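Local atomic coordinates of BtGH115A (Bacteroides thetaiotaomicron, PDB entry 5BY3), a protein that acts as a family GH115 4-O-methyl-alpha-glucuronidase, a glycoside hydrolase with specificity for decorated arabinogalactans. Residues A[28-33]-A[49-54]; A[124-129]-A[146-151]; A[37-42]-A[202-207]; A[87-90]-A[94-97]; A[80-85]-A[105-110]. All blocks are in the same frame, centred on the assembly; numbering follows the deposited sequence.

Contact 1 of 5, residues A[28-33]-A[49-54]; sequences VAIACS and RDLQTV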
# COMPACT_ATOMS: atom_id res chain seq x y z
N VAL A 28 26.18 16.47 22.53
CA VAL A 28 25.84 15.25 23.24
C VAL A 28 26.75 14.12 22.81
O VAL A 28 26.98 13.95 21.61
CB VAL A 28 24.34 14.89 23.05
CG1 VAL A 28 23.95 14.86 21.58
CG2 VAL A 28 24.00 13.57 23.74
N ALA A 29 27.27 13.37 23.79
CA ALA A 29 28.20 12.24 23.53
C ALA A 29 27.45 10.91 23.39
O ALA A 29 26.59 10.55 24.23
CB ALA A 29 29.28 12.13 24.60
N ILE A 30 27.80 10.19 22.34
CA ILE A 30 27.15 8.94 22.04
C ILE A 30 28.17 7.80 21.99
O ILE A 30 29.10 7.85 21.23
CB ILE A 30 26.27 9.04 20.76
CG1 ILE A 30 25.35 10.31 20.82
CG2 ILE A 30 25.47 7.75 20.64
CD1 ILE A 30 24.29 10.47 19.72
N ALA A 31 27.95 6.78 22.83
CA ALA A 31 28.83 5.61 22.96
C ALA A 31 28.36 4.46 22.06
O ALA A 31 27.23 3.98 22.20
CB ALA A 31 28.84 5.18 24.41
N CYS A 32 29.22 4.03 21.15
CA CYS A 32 28.89 2.97 20.19
C CYS A 32 30.17 2.33 19.72
O CYS A 32 31.04 3.03 19.19
CB CYS A 32 28.16 3.53 18.96
SG CYS A 32 27.87 2.33 17.63
N SER A 33 30.27 1.02 19.92
CA SER A 33 31.44 0.25 19.53
C SER A 33 31.59 0.29 18.01
O SER A 33 30.59 0.32 17.28
CB SER A 33 31.32 -1.19 20.03
OG SER A 33 32.11 -2.08 19.26
N ARG A 49 21.83 13.99 12.70
CA ARG A 49 21.13 14.94 11.84
C ARG A 49 19.87 15.53 12.53
O ARG A 49 19.63 16.73 12.46
CB ARG A 49 20.80 14.26 10.52
CG ARG A 49 20.25 15.18 9.47
CD ARG A 49 20.34 14.49 8.14
NE ARG A 49 19.04 14.01 7.71
CZ ARG A 49 18.85 13.18 6.68
NH1 ARG A 49 19.88 12.69 5.99
NH2 ARG A 49 17.62 12.82 6.36
N ASP A 50 19.13 14.67 13.24
CA ASP A 50 17.89 15.05 13.92
C ASP A 50 18.17 15.75 15.23
O ASP A 50 17.48 16.70 15.55
CB ASP A 50 16.97 13.84 14.12
CG ASP A 50 16.62 13.16 12.80
OD1 ASP A 50 16.80 13.79 11.71
OD2 ASP A 50 16.18 11.98 12.85
N LEU A 51 19.18 15.29 15.98
CA LEU A 51 19.67 16.00 17.17
C LEU A 51 20.07 17.47 16.90
O LEU A 51 19.72 18.35 17.68
CB LEU A 51 20.84 15.22 17.80
CG LEU A 51 20.42 14.07 18.71
CD1 LEU A 51 21.53 13.05 18.77
CD2 LEU A 51 20.03 14.51 20.11
N GLN A 52 20.80 17.70 15.81
CA GLN A 52 21.06 19.03 15.28
C GLN A 52 19.78 19.80 14.92
O GLN A 52 19.63 20.95 15.33
CB GLN A 52 21.97 18.93 14.04
CG GLN A 52 22.72 20.20 13.66
CD GLN A 52 23.58 20.77 14.80
OE1 GLN A 52 24.60 20.19 15.19
NE2 GLN A 52 23.17 21.91 15.34
N THR A 53 18.89 19.19 14.14
CA THR A 53 17.69 19.90 13.66
C THR A 53 16.81 20.29 14.85
O THR A 53 16.42 21.45 14.99
CB THR A 53 16.90 19.07 12.64
OG1 THR A 53 17.78 18.60 11.61
CG2 THR A 53 15.80 19.88 11.98
N VAL A 54 16.53 19.34 15.73
CA VAL A 54 15.48 19.53 16.71
C VAL A 54 16.06 20.30 17.86
O VAL A 54 15.38 21.16 18.39
CB VAL A 54 14.85 18.19 17.19
CG1 VAL A 54 13.97 18.33 18.45
CG2 VAL A 54 14.02 17.59 16.07
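Leu51, on helix 38-55, sends its CD1 methyl between two side chains of strand 28-31. Its firmer meeting is with Ile30: they come end on, methyl to methyl, and Ile30 CD1 lies 3.9 Å from Leu51 CD1. The same leucine methyl touches Val28 CG1 at 4.1 Å, but here the side chains run roughly perpendicular. Val28 CG1 sits between its own backbone N and carbonyl carbon (chi1 52°), which turns that branch to the helix. Leu22 of strand 20-23 packs on both Val28 and Leu51 and so adds to this buried patch.

Gln52 and Thr53, elsewhere on the helix, are polar, while Val54 packs on Val129 and Pro140. Gln52 is exposed and bonds to Thr58 through OE1. Thr53, which does not touch the strand, turns its hydroxyl back on its own helix, where OG1 donates to Arg49 O at 2.8 Å. Thr53 N reaches that same oxygen at 3.1 Å from the opposite face of the carbonyl plane, so Arg49 O is gripped twice. Buried Asp50 is paired with Arg205 and Ser124.

Across strand and helix only methyl groups meet, with no hydrogen bond between the segments. The first half of the beta-alpha-beta unit 28-31, 38-55, 59-62 is therefore joined here by apolar burial, while polar bonding is left to the flanks.

Contact 2 of 5, residues A[124-129]-A[146-151]; sequences SRLLGV and FRLSGK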
# COMPACT_ATOMS: atom_id res chain seq x y z
N SER A 124 14.69 9.29 17.54
CA SER A 124 14.41 10.29 16.53
C SER A 124 12.89 10.57 16.41
O SER A 124 12.49 11.74 16.31
CB SER A 124 15.11 9.89 15.25
OG SER A 124 14.37 10.30 14.13
N ARG A 125 12.05 9.53 16.46
CA ARG A 125 10.57 9.70 16.57
C ARG A 125 10.12 10.47 17.83
O ARG A 125 9.21 11.32 17.75
CB ARG A 125 9.83 8.34 16.49
CG ARG A 125 9.75 7.76 15.07
CD ARG A 125 9.64 6.23 15.04
NE ARG A 125 9.22 5.73 13.72
CZ ARG A 125 7.96 5.78 13.22
NH1 ARG A 125 6.93 6.28 13.92
NH2 ARG A 125 7.73 5.31 12.00
N LEU A 126 10.76 10.16 18.97
CA LEU A 126 10.52 10.82 20.26
C LEU A 126 10.86 12.33 20.23
O LEU A 126 10.27 13.15 20.93
CB LEU A 126 11.39 10.14 21.33
CG LEU A 126 11.00 8.74 21.80
CD1 LEU A 126 11.99 8.25 22.80
CD2 LEU A 126 9.60 8.70 22.42
N LEU A 127 11.85 12.68 19.43
CA LEU A 127 12.21 14.05 19.26
C LEU A 127 11.19 14.76 18.33
O LEU A 127 11.31 15.96 18.08
CB LEU A 127 13.62 14.14 18.71
CG LEU A 127 14.70 13.63 19.63
CD1 LEU A 127 15.98 13.65 18.84
CD2 LEU A 127 14.86 14.50 20.87
N GLY A 128 10.20 14.01 17.85
CA GLY A 128 9.16 14.60 17.04
C GLY A 128 9.53 14.73 15.58
O GLY A 128 8.97 15.58 14.89
N VAL A 129 10.45 13.87 15.11
CA VAL A 129 10.84 13.86 13.69
C VAL A 129 10.00 12.84 12.89
O VAL A 129 10.07 11.64 13.13
CB VAL A 129 12.36 13.59 13.52
CG1 VAL A 129 12.80 13.73 12.07
CG2 VAL A 129 13.18 14.52 14.41
N PHE A 146 14.81 18.16 25.76
CA PHE A 146 14.27 16.83 25.64
C PHE A 146 14.57 16.06 26.92
O PHE A 146 15.73 15.90 27.28
CB PHE A 146 14.87 16.11 24.44
CG PHE A 146 14.42 14.69 24.32
CD1 PHE A 146 13.07 14.40 24.04
CD2 PHE A 146 15.32 13.64 24.49
CE1 PHE A 146 12.64 13.08 23.94
CE2 PHE A 146 14.89 12.34 24.39
CZ PHE A 146 13.55 12.05 24.12
N ARG A 147 13.50 15.56 27.56
CA ARG A 147 13.52 15.00 28.92
C ARG A 147 12.71 13.72 28.99
O ARG A 147 11.48 13.75 28.86
CB ARG A 147 12.90 16.02 29.87
CG ARG A 147 13.08 15.72 31.34
CD ARG A 147 11.74 15.77 32.05
NE ARG A 147 11.03 17.05 31.88
CZ ARG A 147 9.70 17.18 31.85
NH1 ARG A 147 8.92 16.10 31.95
NH2 ARG A 147 9.14 18.38 31.71
N LEU A 148 13.41 12.60 29.19
CA LEU A 148 12.81 11.30 29.48
C LEU A 148 13.03 10.87 30.95
O LEU A 148 14.13 11.03 31.51
CB LEU A 148 13.41 10.21 28.58
CG LEU A 148 13.16 10.06 27.07
CD1 LEU A 148 13.92 8.83 26.62
CD2 LEU A 148 11.70 9.95 26.68
N SER A 149 11.99 10.28 31.53
CA SER A 149 12.00 9.83 32.93
C SER A 149 13.05 8.78 33.23
O SER A 149 13.40 7.99 32.34
CB SER A 149 10.65 9.25 33.30
OG SER A 149 9.90 10.26 33.92
N GLY A 150 13.54 8.78 34.48
CA GLY A 150 14.38 7.69 34.98
C GLY A 150 13.62 6.36 34.97
O GLY A 150 14.23 5.31 34.94
N LYS A 151 12.29 6.43 34.98
CA LYS A 151 11.43 5.26 34.92
C LYS A 151 10.99 4.85 33.51
O LYS A 151 10.37 3.79 33.37
CB LYS A 151 10.20 5.49 35.79
CG LYS A 151 10.26 4.79 37.14
CD LYS A 151 9.16 5.27 38.09
CE LYS A 151 9.69 6.28 39.10
NZ LYS A 151 10.11 7.55 38.46
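Leu127 lays a methyl over the ring of Phe146 just where helix 113-126 ends in a Schellman motif. Gly128, with its positive phi of 84°, turns the chain out of the helix there, and Val129 N returns to Ser124 O. The bump is Leu127 CD2, set 3.5 Å above the ring plane and somewhat toward the rim. It makes a CH-pi contact 3.6 Å from the Phe146 ring centroid, 18° off the ring normal, and the leucine comes in square to that side chain. Phe146 extends toward the helix end because its CG stands anti to the backbone N (chi1 176°). The far end of the ring enters the notch beside Leu126, whose CB lies 4.0 Å from Phe146 CZ. Phe146 also touches Leu55 of helix 38-55 and Phe20 of strand 20-23, the antiparallel partner of strand 145-148, so the ring fills the angle between that two-stranded sheet and the helices. With an alanine here, Leu127 CD2 would probably lose the aromatic face beneath it, and a gap open next to Leu126 CB. Two residues along the strand the fit ends in a meeting of branches, Leu126 CD1 against Leu148 CD2 at 4.2 Å.

Contact 3 of 5, residues A[37-42]-A[202-207]; sequences APVVRT and LLLRLR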
# COMPACT_ATOMS: atom_id res chain seq x y z
N ALA A 37 27.34 -3.28 13.03
CA ALA A 37 26.99 -3.37 11.61
C ALA A 37 26.74 -1.98 10.95
O ALA A 37 26.37 -1.02 11.64
CB ALA A 37 25.80 -4.28 11.43
N PRO A 38 27.00 -1.85 9.64
CA PRO A 38 26.82 -0.55 8.94
C PRO A 38 25.49 0.17 9.24
O PRO A 38 25.47 1.40 9.46
CB PRO A 38 26.89 -0.94 7.46
CG PRO A 38 27.37 -2.40 7.42
CD PRO A 38 27.77 -2.80 8.82
N VAL A 39 24.42 -0.62 9.31
CA VAL A 39 23.08 -0.13 9.52
C VAL A 39 23.02 0.61 10.84
O VAL A 39 22.29 1.61 10.95
CB VAL A 39 22.02 -1.26 9.37
CG1 VAL A 39 22.26 -2.40 10.37
CG2 VAL A 39 20.60 -0.72 9.44
N VAL A 40 23.81 0.17 11.83
CA VAL A 40 23.83 0.85 13.12
C VAL A 40 24.48 2.23 12.94
O VAL A 40 23.94 3.23 13.38
CB VAL A 40 24.50 0.01 14.25
CG1 VAL A 40 24.59 0.78 15.57
CG2 VAL A 40 23.71 -1.26 14.48
N ARG A 41 25.60 2.28 12.24
CA ARG A 41 26.32 3.54 12.05
C ARG A 41 25.53 4.52 11.18
O ARG A 41 25.50 5.69 11.48
CB ARG A 41 27.75 3.30 11.54
CG ARG A 41 28.82 3.30 12.65
CD ARG A 41 30.03 2.41 12.33
NE ARG A 41 30.37 2.38 10.90
CZ ARG A 41 30.33 1.30 10.10
NH1 ARG A 41 29.99 0.10 10.58
NH2 ARG A 41 30.65 1.42 8.82
N THR A 42 24.84 4.00 10.18
CA THR A 42 23.99 4.80 9.29
C THR A 42 22.88 5.52 10.05
O THR A 42 22.61 6.68 9.76
CB THR A 42 23.38 3.93 8.20
OG1 THR A 42 24.41 3.22 7.53
CG2 THR A 42 22.67 4.78 7.19
N LEU A 202 14.09 6.65 4.23
CA LEU A 202 12.66 6.64 4.40
C LEU A 202 12.27 5.30 4.98
O LEU A 202 11.45 5.26 5.90
CB LEU A 202 11.94 6.95 3.10
CG LEU A 202 10.42 6.88 3.02
CD1 LEU A 202 9.74 7.77 4.04
CD2 LEU A 202 10.00 7.26 1.61
N LEU A 203 12.87 4.21 4.48
CA LEU A 203 12.51 2.86 4.93
C LEU A 203 12.94 2.63 6.35
O LEU A 203 12.18 2.11 7.15
CB LEU A 203 13.07 1.78 4.02
CG LEU A 203 12.57 1.77 2.58
CD1 LEU A 203 13.33 0.71 1.79
CD2 LEU A 203 11.07 1.56 2.46
N LEU A 204 14.14 3.09 6.68
CA LEU A 204 14.62 3.06 8.07
C LEU A 204 13.66 3.77 9.01
O LEU A 204 13.22 3.19 10.03
CB LEU A 204 16.03 3.67 8.16
CG LEU A 204 17.24 2.91 7.57
CD1 LEU A 204 18.58 3.42 8.09
CD2 LEU A 204 17.17 1.40 7.77
N ARG A 205 13.28 4.99 8.64
CA ARG A 205 12.39 5.78 9.49
C ARG A 205 11.00 5.16 9.59
O ARG A 205 10.28 5.41 10.56
CB ARG A 205 12.26 7.20 8.95
CG ARG A 205 13.47 8.06 9.14
CD ARG A 205 13.06 9.49 8.74
NE ARG A 205 14.15 10.47 8.68
CZ ARG A 205 14.85 10.89 9.73
NH1 ARG A 205 14.62 10.39 10.95
NH2 ARG A 205 15.81 11.80 9.57
N LEU A 206 10.61 4.39 8.56
CA LEU A 206 9.36 3.65 8.57
C LEU A 206 9.46 2.24 9.22
O LEU A 206 8.46 1.52 9.32
CB LEU A 206 8.78 3.56 7.15
CG LEU A 206 8.24 4.82 6.48
CD1 LEU A 206 8.03 4.57 5.00
CD2 LEU A 206 6.97 5.29 7.16
N ARG A 207 10.68 1.90 9.66
CA ARG A 207 11.08 0.57 10.20
C ARG A 207 10.91 -0.58 9.22
O ARG A 207 10.64 -1.69 9.62
CB ARG A 207 10.39 0.20 11.54
CG ARG A 207 10.39 1.24 12.65
CD ARG A 207 9.01 1.89 12.69
NE ARG A 207 8.72 2.39 14.03
CZ ARG A 207 7.52 2.67 14.50
NH1 ARG A 207 6.39 2.51 13.78
NH2 ARG A 207 7.46 3.10 15.75
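Pro38 O accepts the backbone N of Thr42 at 2.8 Å, an ordinary helical bond in the first turn of helix 38-55, and Thr42 in turn offers its methyl to Leu204. The threonine hydroxyl points back along its own helix, near Pro38 O, and also hydrogen-bonds to Lys234 O. With OG1 so placed (chi1 -53°), CG2 stands anti to the backbone N and faces helix 193-205, where it lies 4.4 Å from Leu204 CD1. The second branch of the leucine goes to a different neighbour: Leu204 CD2 is 4.4 Å from Val39 CG2. Leu204 thus forks against two residues one helical turn apart. Both approaches are long and purely dispersive, so the fit is a light one, although all three side chains are buried.

The stronger ties lie on the flank, where Arg205 forms salt bridges to Asp50 and Glu133. One residue past Leu206, helix 193-205 has closed in a Schellman motif, with Arg207 at positive phi (60°) and its N bonded back to Leu204 O at 2.9 Å.

Helix 113-126 completes the packing, with Ala117 on Val39 and Leu121 on Leu204. The contact thereby joins the N-terminal alpha/beta region to helix 193-205, which in the chain comes just before strand 210-212 of the eight-stranded parallel sheet, while Leu206 packs on helix 441-452.

Contact 4 of 5, residues A[87-90]-A[94-97]; sequences SALK and QAFM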
# COMPACT_ATOMS: atom_id res chain seq x y z
N SER A 87 17.36 -8.85 28.76
CA SER A 87 17.14 -10.28 29.01
C SER A 87 15.99 -10.64 28.11
O SER A 87 16.05 -11.63 27.37
CB SER A 87 16.73 -10.57 30.48
OG SER A 87 17.83 -10.54 31.38
N ALA A 88 14.96 -9.80 28.17
CA ALA A 88 13.79 -9.88 27.32
C ALA A 88 14.18 -9.85 25.83
O ALA A 88 13.40 -10.25 24.98
CB ALA A 88 12.82 -8.76 27.66
N LEU A 89 15.41 -9.41 25.57
CA LEU A 89 15.93 -9.28 24.22
C LEU A 89 16.66 -10.50 23.69
O LEU A 89 16.79 -10.66 22.48
CB LEU A 89 16.86 -8.08 24.16
CG LEU A 89 16.22 -6.70 24.18
CD1 LEU A 89 17.37 -5.71 24.34
CD2 LEU A 89 15.38 -6.38 22.93
N LYS A 90 17.16 -11.34 24.60
CA LYS A 90 17.94 -12.53 24.25
C LYS A 90 17.22 -13.44 23.23
O LYS A 90 16.01 -13.71 23.38
CB LYS A 90 18.29 -13.32 25.52
CG LYS A 90 19.66 -13.97 25.45
CD LYS A 90 19.98 -14.77 26.70
CE LYS A 90 21.40 -15.30 26.63
NZ LYS A 90 21.53 -16.66 27.23
N GLN A 94 14.84 -8.50 15.50
CA GLN A 94 14.75 -7.06 15.11
C GLN A 94 14.20 -6.16 16.23
O GLN A 94 13.34 -5.28 16.00
CB GLN A 94 13.93 -6.91 13.81
CG GLN A 94 14.42 -7.66 12.59
CD GLN A 94 13.41 -7.62 11.44
OE1 GLN A 94 12.90 -6.55 11.10
NE2 GLN A 94 13.11 -8.78 10.86
N ALA A 95 14.67 -6.40 17.45
CA ALA A 95 14.04 -5.85 18.65
C ALA A 95 14.96 -4.92 19.41
O ALA A 95 16.17 -4.99 19.25
CB ALA A 95 13.53 -6.97 19.56
N PHE A 96 14.37 -4.02 20.20
CA PHE A 96 15.12 -3.10 21.02
C PHE A 96 14.41 -2.79 22.32
O PHE A 96 13.16 -2.86 22.41
CB PHE A 96 15.46 -1.81 20.27
CG PHE A 96 14.25 -0.97 19.88
CD1 PHE A 96 13.70 -0.08 20.78
CD2 PHE A 96 13.72 -1.05 18.60
CE1 PHE A 96 12.60 0.69 20.42
CE2 PHE A 96 12.62 -0.26 18.22
CZ PHE A 96 12.06 0.60 19.13
N MSE A 97 15.25 -2.46 23.30
CA MSE A 97 14.89 -1.92 24.60
C MSE A 97 15.48 -0.54 24.71
O MSE A 97 16.66 -0.29 24.38
CB MSE A 97 15.57 -2.76 25.66
CG MSE A 97 14.63 -3.81 26.20
SE MSE A 97 15.38 -4.38 27.93
CE MSE A 97 13.83 -5.25 28.78
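Leu89 holds CG anti to its carbonyl carbon (chi1 -74°), which swings both methyls onto the start of strand 96-100. Met97, present as selenomethionine, runs extended beyond CG (chi2 -161°) and slants across the leucine to reach Ala88. The two leucine branches divide the work. CD1 goes to the base of the Met97 side chain, with Leu89 CD1 3.7 Å from Met97 CB. CD2 lies over the backbone instead, 3.7 Å from Phe96 N, and also meets Ala95 CB at 3.9 Å. Nearer the surface, Ala88 CB touches the terminal methyl, Met97 CE, at 3.8 Å. A type I turn from Ser87 to Lys90, closed by Lys90 N to Ser87 O at 3.0 Å, presents Ala88 and Leu89 together. Were an alanine to replace Leu89, the space beside Ala95 CB would probably be left unfilled and the stem of Met97 freer to turn. Ile73 also packs on the leucine. Phe96 points the other way, to Tyr118 of helix 113-126, while strand 96-100 runs between strands 106-110 and 155-156, so the turn lies on the sheet face opposite that helix.

Contact 5 of 5, residues A[80-85]-A[105-110]; sequences EQAGID and KLVVAG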
# COMPACT_ATOMS: atom_id res chain seq x y z
N GLU A 80 26.59 -4.25 28.50
CA GLU A 80 26.78 -4.89 29.80
C GLU A 80 27.09 -3.87 30.89
O GLU A 80 26.43 -3.87 31.94
CB GLU A 80 27.92 -5.91 29.76
CG GLU A 80 27.89 -6.90 28.62
CD GLU A 80 29.08 -7.84 28.65
OE1 GLU A 80 30.23 -7.37 28.82
OE2 GLU A 80 28.86 -9.06 28.50
N GLN A 81 28.06 -2.99 30.60
CA GLN A 81 28.68 -2.12 31.63
C GLN A 81 27.82 -1.01 32.23
O GLN A 81 28.11 -0.53 33.33
CB GLN A 81 30.06 -1.58 31.18
CG GLN A 81 31.21 -2.60 31.23
CD GLN A 81 31.12 -3.62 32.37
OE1 GLN A 81 30.96 -4.82 32.14
NE2 GLN A 81 31.20 -3.14 33.62
N ALA A 82 26.77 -0.60 31.52
CA ALA A 82 25.69 0.16 32.14
C ALA A 82 24.65 -0.86 32.55
O ALA A 82 24.17 -1.63 31.72
CB ALA A 82 25.12 1.19 31.18
N GLY A 83 24.34 -0.87 33.85
CA GLY A 83 23.63 -1.96 34.52
C GLY A 83 22.14 -2.07 34.23
O GLY A 83 21.30 -1.86 35.10
N ILE A 84 21.83 -2.43 32.99
CA ILE A 84 20.47 -2.55 32.53
C ILE A 84 20.12 -4.02 32.35
O ILE A 84 20.91 -4.80 31.79
CB ILE A 84 20.26 -1.68 31.25
CG1 ILE A 84 19.07 -0.74 31.40
CG2 ILE A 84 20.18 -2.50 29.96
CD1 ILE A 84 19.43 0.58 32.06
N ASP A 85 18.95 -4.40 32.87
CA ASP A 85 18.41 -5.74 32.66
C ASP A 85 17.86 -5.89 31.23
O ASP A 85 16.65 -5.73 30.99
CB ASP A 85 17.35 -6.09 33.73
CG ASP A 85 17.03 -7.60 33.81
OD1 ASP A 85 17.21 -8.34 32.81
OD2 ASP A 85 16.58 -8.05 34.88
N LYS A 105 21.46 8.02 31.97
CA LYS A 105 21.91 7.85 30.59
C LYS A 105 20.84 7.08 29.82
O LYS A 105 20.14 6.25 30.38
CB LYS A 105 23.25 7.10 30.56
CG LYS A 105 24.34 7.81 31.35
CD LYS A 105 25.67 7.09 31.17
CE LYS A 105 26.85 7.88 31.74
NZ LYS A 105 26.91 7.81 33.23
N LEU A 106 20.70 7.39 28.54
CA LEU A 106 19.75 6.72 27.69
C LEU A 106 20.44 5.53 27.08
O LEU A 106 21.44 5.69 26.37
CB LEU A 106 19.25 7.66 26.60
CG LEU A 106 18.22 7.12 25.63
CD1 LEU A 106 16.99 6.54 26.33
CD2 LEU A 106 17.82 8.25 24.71
N VAL A 107 19.91 4.34 27.34
CA VAL A 107 20.49 3.08 26.84
C VAL A 107 19.59 2.55 25.74
O VAL A 107 18.36 2.47 25.92
CB VAL A 107 20.68 2.02 27.97
CG1 VAL A 107 21.41 0.76 27.46
CG2 VAL A 107 21.41 2.63 29.16
N VAL A 108 20.21 2.22 24.61
CA VAL A 108 19.56 1.62 23.47
C VAL A 108 20.23 0.27 23.21
O VAL A 108 21.38 0.20 22.73
CB VAL A 108 19.67 2.50 22.18
CG1 VAL A 108 18.98 1.82 21.00
CG2 VAL A 108 19.11 3.91 22.38
N ALA A 109 19.46 -0.78 23.49
CA ALA A 109 19.91 -2.16 23.45
C ALA A 109 19.12 -2.94 22.42
O ALA A 109 17.95 -3.24 22.64
CB ALA A 109 19.78 -2.78 24.84
N GLY A 110 19.74 -3.25 21.28
CA GLY A 110 19.08 -4.06 20.24
C GLY A 110 19.43 -5.55 20.32
O GLY A 110 20.56 -5.92 20.60
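Ile84 and Val107 lie antiparallel to one another, each pointing past the other, and each gives one methyl to the contact: Ile84 CD1 lies 4.1 Å from Val107 CG2. On the valine, CG1 stands anti to the backbone N (chi1 -175°), which leaves CG2 beside that N and turned to the loop. The same CG2 is approached by Ala82 CB at 4.5 Å, a looser touch. One branch of a strand residue is thus met by two side chains from the chain that leaves helix 77-81. Isoleucine brings its end atom, alanine its CB.

The backbone between them explains the pairing. An inverse gamma turn, centred on Gly83, is closed by Ile84 N to Ala82 O at 2.8 Å, and the bend lets Ala82 and Ile84 both face the strand. Glu80, Gln81 and Asp85 are exposed, with Asp85 OD1 holding Ser87 OG, and Ala82 and Ile84 are themselves only partly buried; Val107 is the buried member. Ile79 of helix 77-81 packs on Val107 and Ala109 and extends the patch along the strand. Ile84 reaches Ala99 on the adjoining strand as well.

Leu106 and Val108 point to the other face, where both touch Ile123 of helix 113-126. Strand 106-110 itself runs parallel to strand 68-72 and antiparallel to strand 96-100. Helix 77-81 with its exit loop on one face, and helix 113-126 on the other, make the three-layer alpha/beta arrangement of a mixed sheet between helices.

In the fold
Contacts 1, 4 and 5 reach one mixed six-stranded sheet near the N-terminus, and all five lie on the same side of the chain's centre. Along the chain, contact 1 closes before contact 5 opens, contact 4 is nested within contact 5, and contact 2 follows. Contacts 4 and 5 are neighbours, with centres about 11 Å apart, joined by the pairing of strands 96-100 and 106-110. Contacts 1 and 3 share helix 38-55, with centres about 15 Å apart. Contact 3 spans some 160 residues and encloses contacts 2, 4 and 5. Asp50, Ser124, Arg125 and Arg205 connect contacts 1, 2 and 3, fastening this N-terminal region to the GH115 barrel range.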